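Local coordinates for protein-tyrosine-phosphatase (Chaetomium thermophilum var. thermophilum DSM 1495, PDB 5M43), which probably removes phosphate from phosphotyrosine and phosphoserine or phosphothreonine in proteins, here as the phosphatase domain of the ribosome-assembly factor Yvh1, at residues Asp10-Gly15 with Val99-Ala104. Residues are numbered along the deposited sequence; the frame is centred on the assembly and turned at random.
Sequences DELFVG and VLVHCA. With NO3 (nitrate ion), chain B.
Strand 12-15 pairs in parallel with strand 99-102, which runs straight into the phosphate-binding loop of the dual-specificity phosphatase fold, the HCxxxxxR signature. Backbone hydrogen bonds alternate between the strands, from Val99 N to Glu11 O up to Cys103 N to Gly15 O (3.2 Å); the straightest, Val101 N to Phe13 O (2.8 Å), has an N-H...O angle of 173°. On one face Leu12, its CG anti to the backbone N (chi1 176°), lays CD1 alongside Val99 and reaches CG2 of Val101 at 4.1 Å. On the other, Leu100 CD1 tucks against Phe13 CB at 3.9 Å, while His102 CB sits 3.2 Å from Gly15 O. ND1 of His102 donates to Cys103 O at 2.9 Å, with that oxygen close to the ring plane, and NE2 bonds Ser36 OG, so both ring nitrogens are engaged and its rotation is fixed. Cys103, the signature cysteine, holds SG 3.2 Å from the nitrate N, the ion lying in the loop where a phosphate would be expected. Helices 71-83 and 109-121 pack on the Leu12, Val14 and Val101 face, and strands 4-5 and 33-36 flank the pair.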
loop_
_atom_site.group_PDB
_atom_site.type_symbol
_atom_site.label_atom_id
_atom_site.label_comp_id
_atom_site.label_asym_id
_atom_site.label_seq_id
_atom_site.Cartn_x
_atom_site.Cartn_y
_atom_site.Cartn_z
ATOM N N ASP A 10 -9.241 6.159 5.609
ATOM C CA ASP A 10 -8.129 6.767 4.903
ATOM C C ASP A 10 -8.462 6.875 3.432
ATOM O O ASP A 10 -8.960 5.916 2.833
ATOM C CB ASP A 10 -6.850 5.891 5.034
ATOM C CG ASP A 10 -6.426 5.688 6.491
ATOM O OD1 ASP A 10 -6.357 6.689 7.244
ATOM O OD2 ASP A 10 -6.249 4.516 6.867
ATOM N N GLU A 11 -8.010 7.953 2.807
ATOM C CA GLU A 11 -8.210 8.076 1.355
ATOM C C GLU A 11 -7.018 7.419 0.668
ATOM O O GLU A 11 -6.104 8.057 0.123
ATOM C CB GLU A 11 -8.375 9.529 0.934
ATOM C CG GLU A 11 -9.655 10.235 1.536
ATOM C CD GLU A 11 -10.933 9.461 1.121
ATOM O OE1 GLU A 11 -11.844 9.323 1.944
ATOM O OE2 GLU A 11 -11.006 8.970 0.008
ATOM N N LEU A 12 -7.093 6.095 0.632
ATOM C CA LEU A 12 -6.022 5.200 0.234
ATOM C C LEU A 12 -6.605 4.326 -0.876
ATOM O O LEU A 12 -7.650 3.685 -0.665
ATOM C CB LEU A 12 -5.616 4.372 1.443
ATOM C CG LEU A 12 -4.549 3.281 1.184
ATOM C CD1 LEU A 12 -3.275 3.965 0.649
ATOM C CD2 LEU A 12 -4.251 2.564 2.495
ATOM N N PHE A 13 -5.867 4.230 -1.990
ATOM C CA PHE A 13 -6.338 3.528 -3.187
ATOM C C PHE A 13 -5.312 2.517 -3.628
ATOM O O PHE A 13 -4.114 2.670 -3.377
ATOM C CB PHE A 13 -6.588 4.529 -4.349
ATOM C CG PHE A 13 -7.798 5.407 -4.118
ATOM C CD1 PHE A 13 -7.770 6.497 -3.219
ATOM C CD2 PHE A 13 -9.000 5.130 -4.794
ATOM C CE1 PHE A 13 -8.907 7.296 -2.986
ATOM C CE2 PHE A 13 -10.151 5.949 -4.552
ATOM C CZ PHE A 13 -10.099 6.985 -3.670
ATOM N N VAL A 14 -5.785 1.501 -4.353
ATOM C CA VAL A 14 -4.900 0.439 -4.866
ATOM C C VAL A 14 -5.334 0.112 -6.291
ATOM O O VAL A 14 -6.528 0.160 -6.644
ATOM C CB VAL A 14 -4.991 -0.806 -3.968
ATOM C CG1 VAL A 14 -6.355 -1.439 -4.003
ATOM C CG2 VAL A 14 -3.973 -1.906 -4.404
ATOM N N GLY A 15 -4.360 -0.259 -7.098
ATOM C CA GLY A 15 -4.670 -0.635 -8.465
ATOM C C GLY A 15 -3.452 -1.105 -9.207
ATOM O O GLY A 15 -2.380 -1.273 -8.624
ATOM N N VAL A 99 -3.596 8.970 -1.394
ATOM C CA VAL A 99 -2.501 8.103 -1.784
ATOM C C VAL A 99 -2.984 6.928 -2.625
ATOM O O VAL A 99 -3.870 6.169 -2.192
ATOM C CB VAL A 99 -1.771 7.532 -0.568
ATOM C CG1 VAL A 99 -0.603 6.587 -1.019
ATOM C CG2 VAL A 99 -1.227 8.659 0.329
ATOM N N LEU A 100 -2.373 6.755 -3.801
ATOM C CA LEU A 100 -2.547 5.548 -4.628
ATOM C C LEU A 100 -1.307 4.691 -4.444
ATOM O O LEU A 100 -0.199 5.203 -4.606
ATOM C CB LEU A 100 -2.693 5.888 -6.111
ATOM C CG LEU A 100 -2.544 4.692 -7.066
ATOM C CD1 LEU A 100 -3.722 3.679 -6.862
ATOM C CD2 LEU A 100 -2.543 5.247 -8.527
ATOM N N VAL A 101 -1.507 3.400 -4.176
ATOM C CA VAL A 101 -0.430 2.419 -4.188
ATOM C C VAL A 101 -0.738 1.509 -5.363
ATOM O O VAL A 101 -1.822 0.908 -5.424
ATOM C CB VAL A 101 -0.343 1.632 -2.873
ATOM C CG1 VAL A 101 0.890 0.607 -2.922
ATOM C CG2 VAL A 101 -0.198 2.576 -1.646
ATOM N N HIS A 102 0.193 1.376 -6.301
ATOM C CA HIS A 102 -0.106 0.482 -7.421
ATOM C C HIS A 102 1.072 -0.440 -7.738
ATOM O O HIS A 102 2.217 -0.194 -7.350
ATOM C CB HIS A 102 -0.458 1.262 -8.743
ATOM C CG HIS A 102 0.765 1.743 -9.466
ATOM N ND1 HIS A 102 1.374 1.010 -10.472
ATOM C CD2 HIS A 102 1.516 2.872 -9.308
ATOM C CE1 HIS A 102 2.436 1.663 -10.894
ATOM N NE2 HIS A 102 2.532 2.798 -10.225
ATOM N N CYS A 103 0.801 -1.460 -8.555
ATOM C CA CYS A 103 1.886 -2.302 -9.077
ATOM C C CYS A 103 1.515 -2.670 -10.511
ATOM O O CYS A 103 0.989 -1.806 -11.221
ATOM C CB CYS A 103 2.127 -3.556 -8.211
ATOM S SG CYS A 103 0.682 -4.603 -7.853
ATOM N N ALA A 104 1.692 -3.917 -10.912
ATOM C CA ALA A 104 1.221 -4.251 -12.279
ATOM C C ALA A 104 -0.246 -4.632 -12.274
ATOM O O ALA A 104 -1.043 -4.074 -13.037
ATOM C CB ALA A 104 2.089 -5.358 -12.904
HETATM N N NO3 B . 1.360 -7.492 -9.002
HETATM O O1 NO3 B . 0.163 -7.726 -8.675
HETATM O O2 NO3 B . 1.625 -6.986 -10.122
HETATM O O3 NO3 B . 2.261 -7.611 -8.125
#